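Local coordinates for Glyco_hydro_cc domain-containing protein (PDB 6UAV) that probably cleaves beta-1,3-glucan chains internally, as an endo-beta-1,3-glucanase of glycoside hydrolase family 128, at residues K2-R6 and L214-V220; V56-N60 and Q90-T94; A186-T190 and P234-S238. All coordinates share one frame. Where two conformers were deposited one is given. Residue numbers count along the deposited sequence, not the author numbering.

In the fold
The three contacts show a TIM barrel joined at its seam and between neighbouring loops. Contact 1 links the residues leading into the first strand, 6-9, with those leading into the eighth, 220-225, at the N-terminal end of the barrel. Contacts 2 and 3 pair loops that follow neighbouring strands, 51-56 with 78-81 and 180-185 with 220-225, on the C-terminal side, where enzymes of this fold place their active sites. Contact 2 is nested within the loop closed by contact 1 and precedes contact 3, which interlaces with contact 1. The centre of contact 1 lies about 27 Å from that of contact 2 and about 22 Å from that of contact 3; the centres of contacts 2 and 3 are about 26 Å apart.

Contact 1. Residues K2-R6 and L214-V220; sequences KSVKR and LERRSDV
Closing a TIM barrel means bringing its first and last strands together, and at that seam the loop ahead of strand 6-9 lies against the turn that joins helix 200-216 to strand 220-225. The nearest CA atoms, those of K5 and E215, are 7.3 Å apart. K2 is extended and stands clear of residues 214-220; its amine is hydrogen-bonded to S22 O, M25 O and N49 O instead. S3 opens a type I turn that ends at R6, with a weak 3.3 Å bond from R6 N to S3 O. With chi1 t, S3 OG serves twice: it accepts from K5 N at 3.0 Å, forming an ST turn, and donates to E215 OE2 at 2.7 Å. V4 keeps the turn helical in backbone angles and points sideways. K5 has the largest share of the buried surface, with E215 close behind. From an m chi1 the side chain runs out with the remaining angles near trans, delivering its amine to a cluster of carbonyls, two from the last turn of the helix and one from the start of strand 220-225: K5 NZ donates to L214 O at 3.0 Å, E215 O at 3.1 Å and V220 O at 2.7 Å. The helical angles give out at R217, which begins a second type I turn, closed by V220 N to R217 O at 3.2 Å and braced by the R217-D219 salt bridge. R6, with chi1 t, turns its guanidinium back toward E215, whose m,m side chain also meets Y223 OH, while R6 NH1 binds L256 O in the C-terminal tail. The salt bridge between them includes one weak hydrogen bond, R6 NH2 to E215 OE2 at 3.3 Å.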
loop_
_atom_site.group_PDB
_atom_site.type_symbol
_atom_site.label_atom_id
_atom_site.label_comp_id
_atom_site.label_asym_id
_atom_site.label_seq_id
_atom_site.Cartn_x
_atom_site.Cartn_y
_atom_site.Cartn_z
ATOM N N LYS A 2 13.746 -7.491 12.071
ATOM C CA LYS A 2 13.639 -6.736 10.812
ATOM C C LYS A 2 12.651 -5.588 11.042
ATOM O O LYS A 2 12.059 -5.488 12.156
ATOM C CB LYS A 2 13.196 -7.680 9.693
ATOM C CG LYS A 2 11.895 -8.366 10.018
ATOM C CD LYS A 2 11.507 -9.442 8.999
ATOM C CE LYS A 2 10.390 -10.319 9.526
ATOM N NZ LYS A 2 10.088 -11.472 8.635
ATOM N N SER A 3 12.520 -4.718 10.053
ATOM C CA SER A 3 11.659 -3.528 10.216
ATOM C C SER A 3 10.193 -3.936 10.248
ATOM O O SER A 3 9.730 -4.556 9.273
ATOM C CB SER A 3 11.813 -2.592 9.068
ATOM O OG SER A 3 10.966 -1.484 9.325
ATOM N N VAL A 4 9.383 -3.487 11.199
ATOM C CA VAL A 4 7.900 -3.707 11.115
ATOM C C VAL A 4 7.350 -2.956 9.903
ATOM O O VAL A 4 6.278 -3.314 9.445
ATOM C CB VAL A 4 7.154 -3.276 12.392
ATOM C CG1 VAL A 4 7.403 -1.809 12.700
ATOM C CG2 VAL A 4 5.636 -3.579 12.330
ATOM N N LYS A 5 8.044 -1.920 9.396
ATOM C CA LYS A 5 7.449 -1.092 8.298
ATOM C C LYS A 5 7.550 -1.813 6.953
ATOM O O LYS A 5 6.820 -1.465 6.035
ATOM C CB LYS A 5 8.215 0.224 8.154
ATOM C CG LYS A 5 8.341 1.029 9.431
ATOM C CD LYS A 5 8.448 2.528 9.117
ATOM C CE LYS A 5 8.785 3.361 10.352
ATOM N NZ LYS A 5 8.561 4.819 10.087
ATOM N N ARG A 6 8.542 -2.694 6.790
ATOM C CA ARG A 6 9.023 -3.067 5.444
ATOM C C ARG A 6 8.123 -4.105 4.779
ATOM O O ARG A 6 8.073 -5.217 5.214
ATOM C CB ARG A 6 10.497 -3.491 5.516
ATOM C CG ARG A 6 11.077 -3.672 4.130
ATOM C CD ARG A 6 12.592 -3.556 4.098
ATOM N NE ARG A 6 13.079 -2.388 4.814
ATOM C CZ ARG A 6 14.290 -2.251 5.360
ATOM N NH1 ARG A 6 15.250 -3.146 5.190
ATOM N NH2 ARG A 6 14.528 -1.163 6.054
ATOM N N LEU A 214 11.396 7.037 4.789
ATOM C CA LEU A 214 10.136 6.440 5.291
ATOM C C LEU A 214 10.377 5.813 6.667
ATOM O O LEU A 214 9.490 5.928 7.493
ATOM C CB LEU A 214 9.584 5.437 4.301
ATOM C CG LEU A 214 9.119 6.023 2.974
ATOM C CD1 LEU A 214 8.805 4.886 1.998
ATOM C CD2 LEU A 214 7.889 6.957 3.109
ATOM N N GLU A 215 11.537 5.201 6.878
ATOM C CA GLU A 215 11.925 4.634 8.178
ATOM C C GLU A 215 11.985 5.770 9.213
ATOM O O GLU A 215 11.610 5.527 10.363
ATOM C CB GLU A 215 13.244 3.883 8.051
ATOM C CG GLU A 215 13.093 2.503 7.397
ATOM C CD GLU A 215 12.393 1.447 8.232
ATOM O OE1 GLU A 215 12.283 1.656 9.495
ATOM O OE2 GLU A 215 12.030 0.399 7.643
ATOM N N ARG A 216 12.517 6.938 8.828
ATOM C CA ARG A 216 12.765 8.047 9.779
ATOM C C ARG A 216 11.487 8.833 10.038
ATOM O O ARG A 216 11.461 9.455 11.059
ATOM C CB ARG A 216 13.950 8.929 9.356
ATOM C CG ARG A 216 15.237 8.111 9.382
ATOM C CD ARG A 216 16.496 8.902 9.087
ATOM N NE ARG A 216 17.670 8.031 9.247
ATOM C CZ ARG A 216 18.875 8.395 8.839
ATOM N NH1 ARG A 216 19.023 9.590 8.285
ATOM N NH2 ARG A 216 19.901 7.577 8.977
ATOM N N ARG A 217 10.455 8.766 9.202
ATOM C CA ARG A 217 9.198 9.504 9.474
ATOM C C ARG A 217 8.353 8.766 10.515
ATOM O O ARG A 217 7.899 7.617 10.236
ATOM C CB ARG A 217 8.380 9.657 8.203
ATOM C CG ARG A 217 8.878 10.724 7.273
ATOM C CD ARG A 217 7.902 10.903 6.127
ATOM N NE ARG A 217 6.783 11.748 6.457
ATOM C CZ ARG A 217 6.626 13.029 6.113
ATOM N NH1 ARG A 217 7.514 13.650 5.331
ATOM N NH2 ARG A 217 5.484 13.602 6.415
ATOM N N SER A 218 8.073 9.448 11.636
ATOM C CA SER A 218 7.221 8.911 12.728
ATOM C C SER A 218 5.795 8.801 12.227
ATOM O O SER A 218 5.106 7.923 12.803
ATOM C CB SER A 218 7.273 9.730 13.986
ATOM O OG SER A 218 6.953 11.079 13.706
ATOM N N ASP A 219 5.408 9.499 11.137
ATOM C CA ASP A 219 3.985 9.424 10.655
ATOM C C ASP A 219 3.826 8.381 9.552
ATOM O O ASP A 219 2.786 8.338 8.866
ATOM C CB ASP A 219 3.434 10.783 10.218
ATOM C CG ASP A 219 4.117 11.341 8.988
ATOM O OD1 ASP A 219 5.179 10.744 8.592
ATOM O OD2 ASP A 219 3.659 12.368 8.469
ATOM N N VAL A 220 4.846 7.551 9.328
ATOM C CA VAL A 220 4.738 6.441 8.333
ATOM C C VAL A 220 4.840 5.118 9.072
ATOM O O VAL A 220 5.899 4.880 9.713
ATOM C CB VAL A 220 5.813 6.516 7.247
ATOM C CG1 VAL A 220 5.796 5.242 6.415
ATOM C CG2 VAL A 220 5.667 7.758 6.351
#

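Contact 2. Residues V56-N60 and Q90-T94; sequences VWNAN and QANMT
At the C-terminal mouth of the barrel, where glycosidases of this fold bind and cleave sugar chains, the loop after strand 51-56 packs against the loop after strand 78-81. Neither segment is regular; their touching parts run 30° apart, with N58 and A91 in register, CA to CA 5.2 Å. W57 (chi1 t, chi2 84°) lays its six-membered ring over A91, whose CA sits 4.2 Å from the ring centroid in a CH-pi contact. This is a join between adjacent beta-alpha loops of a TIM barrel, those of the third and fourth strands, and water completes it. Water 1 accepts from W57 NE1 at 3.0 Å and donates to Q90 OE1 at 2.7 Å; water 2 joins N58 ND2 (3.0 Å) and A91 O (2.6 Å). N58, with chi1 p, also forms an Asx turn, OD1 accepting from N60 N at 3.0 Å. M93 (m,t,p) packs against the backbone of N58 and A59, its SD 3.9 Å from N58 CA and its CE 4.0 Å from A59 CB, both A59 and M93 touching L101 of helix 95-112.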
loop_
_atom_site.group_PDB
_atom_site.type_symbol
_atom_site.label_atom_id
_atom_site.label_comp_id
_atom_site.label_asym_id
_atom_site.label_seq_id
_atom_site.Cartn_x
_atom_site.Cartn_y
_atom_site.Cartn_z
ATOM N N VAL A 56 -9.740 -4.053 0.345
ATOM C CA VAL A 56 -10.991 -3.792 -0.399
ATOM C C VAL A 56 -10.617 -2.848 -1.504
ATOM O O VAL A 56 -10.290 -1.662 -1.212
ATOM C CB VAL A 56 -12.055 -3.187 0.538
ATOM C CG1 VAL A 56 -13.284 -2.808 -0.255
ATOM C CG2 VAL A 56 -12.405 -4.161 1.623
ATOM N N TRP A 57 -10.661 -3.320 -2.722
ATOM C CA TRP A 57 -10.121 -2.552 -3.862
ATOM C C TRP A 57 -11.068 -1.416 -4.230
ATOM O O TRP A 57 -10.579 -0.266 -4.438
ATOM C CB TRP A 57 -9.827 -3.495 -5.032
ATOM C CG TRP A 57 -8.858 -2.932 -6.040
ATOM C CD1 TRP A 57 -7.494 -2.934 -6.039
ATOM C CD2 TRP A 57 -9.256 -2.436 -7.313
ATOM N NE1 TRP A 57 -7.011 -2.395 -7.199
ATOM C CE2 TRP A 57 -8.085 -2.111 -8.015
ATOM C CE3 TRP A 57 -10.513 -2.248 -7.912
ATOM C CZ2 TRP A 57 -8.126 -1.515 -9.263
ATOM C CZ3 TRP A 57 -10.539 -1.711 -9.180
ATOM C CH2 TRP A 57 -9.360 -1.385 -9.864
ATOM N N ASN A 58 -12.365 -1.697 -4.346
ATOM C CA ASN A 58 -13.373 -0.683 -4.725
ATOM C C ASN A 58 -14.688 -1.088 -4.052
ATOM O O ASN A 58 -14.626 -1.851 -3.052
ATOM C CB ASN A 58 -13.429 -0.472 -6.243
ATOM C CG ASN A 58 -13.996 -1.659 -6.976
ATOM O OD1 ASN A 58 -14.302 -2.651 -6.337
ATOM N ND2 ASN A 58 -14.083 -1.597 -8.296
ATOM N N ALA A 59 -15.834 -0.566 -4.497
ATOM C CA ALA A 59 -17.128 -0.860 -3.826
ATOM C C ALA A 59 -17.627 -2.273 -4.175
ATOM O O ALA A 59 -18.682 -2.676 -3.658
ATOM C CB ALA A 59 -18.148 0.178 -4.170
ATOM N N ASN A 60 -16.954 -3.007 -5.043
ATOM C CA ASN A 60 -17.342 -4.417 -5.372
ATOM C C ASN A 60 -16.777 -5.309 -4.267
ATOM O O ASN A 60 -15.592 -5.721 -4.347
ATOM C CB ASN A 60 -16.830 -4.850 -6.731
ATOM C CG ASN A 60 -17.625 -5.984 -7.334
ATOM O OD1 ASN A 60 -18.534 -6.535 -6.699
ATOM N ND2 ASN A 60 -17.261 -6.352 -8.555
ATOM N N GLN A 90 -8.001 2.620 -12.109
ATOM C CA GLN A 90 -7.905 1.891 -10.829
ATOM C C GLN A 90 -9.307 1.895 -10.172
ATOM O O GLN A 90 -10.296 1.648 -10.888
ATOM C CB GLN A 90 -6.841 2.540 -9.981
ATOM C CG GLN A 90 -5.448 2.477 -10.607
ATOM C CD GLN A 90 -4.952 1.066 -10.704
ATOM O OE1 GLN A 90 -5.297 0.210 -9.916
ATOM N NE2 GLN A 90 -4.082 0.816 -11.672
ATOM N N ALA A 91 -9.431 2.166 -8.873
ATOM C CA ALA A 91 -10.721 2.088 -8.181
ATOM C C ALA A 91 -11.749 2.991 -8.871
ATOM O O ALA A 91 -12.968 2.618 -8.875
ATOM C CB ALA A 91 -10.554 2.373 -6.705
ATOM N N ASN A 92 -11.341 4.162 -9.394
ATOM C CA ASN A 92 -12.239 4.996 -10.205
ATOM C C ASN A 92 -13.502 5.281 -9.391
ATOM O O ASN A 92 -14.626 5.021 -9.875
ATOM C CB ASN A 92 -12.520 4.310 -11.526
ATOM C CG ASN A 92 -13.184 5.227 -12.514
ATOM O OD1 ASN A 92 -13.095 6.442 -12.394
ATOM N ND2 ASN A 92 -13.910 4.635 -13.450
ATOM N N MET A 93 -13.352 5.863 -8.203
ATOM C CA MET A 93 -14.533 6.171 -7.333
ATOM C C MET A 93 -14.579 7.683 -7.152
ATOM O O MET A 93 -13.604 8.275 -6.675
ATOM C CB MET A 93 -14.416 5.460 -5.992
ATOM C CG MET A 93 -14.643 3.944 -6.167
ATOM S SD MET A 93 -14.473 3.105 -4.619
ATOM C CE MET A 93 -16.035 3.516 -3.841
ATOM N N THR A 94 -15.701 8.291 -7.459
ATOM C CA THR A 94 -15.887 9.717 -7.136
ATOM C C THR A 94 -15.886 9.906 -5.632
ATOM O O THR A 94 -16.069 8.959 -4.854
ATOM C CB THR A 94 -17.189 10.242 -7.726
ATOM O OG1 THR A 94 -18.239 9.532 -7.064
ATOM C CG2 THR A 94 -17.269 10.068 -9.238
HETATM O O HOH W 1 -4.695 -2.278 -9.035
HETATM O O HOH W 2 -13.259 0.452 -10.362
#

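Contact 3. Residues A186-T190 and P234-S238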
loop_
_atom_site.group_PDB
_atom_site.type_symbol
_atom_site.label_atom_id
_atom_site.label_comp_id
_atom_site.label_asym_id
_atom_site.label_seq_id
_atom_site.Cartn_x
_atom_site.Cartn_y
_atom_site.Cartn_z
ATOM N N ALA A 186 8.364 3.340 -5.723
ATOM C CA ALA A 186 9.584 3.059 -6.502
ATOM C C ALA A 186 9.873 4.375 -7.194
ATOM O O ALA A 186 8.960 5.247 -7.205
ATOM C CB ALA A 186 9.286 1.935 -7.465
ATOM N N ASN A 187 11.024 4.546 -7.832
ATOM C CA ASN A 187 11.165 5.728 -8.698
ATOM C C ASN A 187 11.190 5.339 -10.170
ATOM O O ASN A 187 12.152 4.709 -10.608
ATOM C CB ASN A 187 12.407 6.536 -8.339
ATOM C CG ASN A 187 12.346 7.948 -8.889
ATOM O OD1 ASN A 187 11.792 8.182 -9.983
ATOM N ND2 ASN A 187 12.876 8.886 -8.106
ATOM N N TRP A 188 10.158 5.746 -10.900
ATOM C CA TRP A 188 9.960 5.459 -12.335
ATOM C C TRP A 188 10.091 6.728 -13.156
ATOM O O TRP A 188 9.608 6.765 -14.298
ATOM C CB TRP A 188 8.595 4.791 -12.517
ATOM C CG TRP A 188 8.529 3.382 -12.005
ATOM C CD1 TRP A 188 9.380 2.727 -11.153
ATOM C CD2 TRP A 188 7.457 2.465 -12.276
ATOM N NE1 TRP A 188 8.930 1.443 -10.919
ATOM C CE2 TRP A 188 7.765 1.252 -11.628
ATOM C CE3 TRP A 188 6.304 2.556 -13.068
ATOM C CZ2 TRP A 188 6.892 0.157 -11.672
ATOM C CZ3 TRP A 188 5.490 1.443 -13.179
ATOM C CH2 TRP A 188 5.779 0.271 -12.484
ATOM N N HIS A 189 10.822 7.737 -12.674
ATOM C CA HIS A 189 11.066 8.939 -13.509
ATOM C C HIS A 189 11.636 8.522 -14.869
ATOM O O HIS A 189 12.576 7.752 -14.913
ATOM C CB HIS A 189 12.042 9.886 -12.826
ATOM C CG HIS A 189 12.002 11.272 -13.330
ATOM N ND1 HIS A 189 11.133 12.180 -12.746
ATOM C CD2 HIS A 189 12.711 11.917 -14.288
ATOM C CE1 HIS A 189 11.364 13.374 -13.274
ATOM N NE2 HIS A 189 12.318 13.247 -14.275
ATOM N N THR A 190 11.048 9.022 -15.943
ATOM C CA THR A 190 11.337 8.599 -17.325
ATOM C C THR A 190 11.813 9.782 -18.188
ATOM O O THR A 190 12.618 9.593 -19.157
ATOM C CB THR A 190 10.082 7.923 -17.894
ATOM O OG1 THR A 190 9.915 6.726 -17.129
ATOM C CG2 THR A 190 10.212 7.614 -19.371
ATOM N N PRO A 234 11.806 -1.641 -17.072
ATOM C CA PRO A 234 12.736 -0.597 -17.545
ATOM C C PRO A 234 13.405 0.214 -16.429
ATOM O O PRO A 234 14.464 0.760 -16.680
ATOM C CB PRO A 234 11.842 0.318 -18.401
ATOM C CG PRO A 234 10.460 0.087 -17.863
ATOM C CD PRO A 234 10.445 -1.401 -17.556
ATOM N N HIS A 235 12.829 0.251 -15.230
ATOM C CA HIS A 235 13.404 0.972 -14.072
ATOM C C HIS A 235 14.111 0.001 -13.131
ATOM O O HIS A 235 14.480 0.378 -12.065
ATOM C CB HIS A 235 12.307 1.837 -13.419
ATOM C CG HIS A 235 11.702 2.788 -14.398
ATOM N ND1 HIS A 235 12.414 3.771 -15.057
ATOM C CD2 HIS A 235 10.439 2.827 -14.879
ATOM C CE1 HIS A 235 11.596 4.401 -15.909
ATOM N NE2 HIS A 235 10.376 3.844 -15.781
ATOM N N PHE A 236 14.157 -1.281 -13.453
ATOM C CA PHE A 236 14.817 -2.270 -12.562
ATOM C C PHE A 236 14.129 -2.299 -11.200
ATOM O O PHE A 236 14.821 -2.285 -10.215
ATOM C CB PHE A 236 16.293 -1.906 -12.428
ATOM C CG PHE A 236 17.030 -1.878 -13.740
ATOM C CD1 PHE A 236 17.020 -0.756 -14.550
ATOM C CD2 PHE A 236 17.688 -3.014 -14.177
ATOM C CE1 PHE A 236 17.685 -0.755 -15.777
ATOM C CE2 PHE A 236 18.344 -2.996 -15.396
ATOM C CZ PHE A 236 18.341 -1.865 -16.187
ATOM N N SER A 237 12.800 -2.394 -11.173
ATOM C CA SER A 237 11.936 -2.327 -9.968
ATOM C C SER A 237 11.698 -3.704 -9.313
ATOM O O SER A 237 11.259 -3.736 -8.164
ATOM C CB SER A 237 10.617 -1.643 -10.339
ATOM O OG SER A 237 10.134 -0.865 -9.257
ATOM N N SER A 238 12.058 -4.803 -9.967
ATOM C CA SER A 238 11.797 -6.181 -9.439
ATOM C C SER A 238 12.719 -6.553 -8.259
ATOM O O SER A 238 13.966 -6.411 -8.367
ATOM C CB SER A 238 11.898 -7.240 -10.535
ATOM O OG SER A 238 10.899 -7.035 -11.537
#
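H235 has the largest buried area here, and its imidazole is used on a face and at an edge. Over one face lies W188, whose CA stands 3.7 Å from the imidazole centroid, nearly along the ring normal, in a CH-pi contact. The five-membered ring of W188 continues the overlap as an offset stack, centroids 4.8 Å apart and planes at 25°, with W188 CG 3.5 Å from H235 CD2. T190 OG1 approaches H235 CE1 to 3.1 Å at the ring edge; that hydroxyl donates to W188 O at 2.8 Å. H235 ND1 is hydrogen-bonded to I197 O, further along the loop to which W188 belongs. In a TIM barrel consecutive beta-alpha loops lie side by side at the C-terminal ends of the strands, and this pair, the seventh and eighth, following strands 180-185 and 220-225, is knit by an aromatic stack and one direct hydrogen bond. The latter runs from W188 NE1 to S237 OG, 3.1 Å and almost linear, near the plane of the indole. S237 OG is itself bonded to F226 O, just past the last strand, and packs 3.4 Å from A186 CB. The backbone presenting W188 is shaped by an Asx turn in which N187 OD1 accepts from H189 N at 2.9 Å.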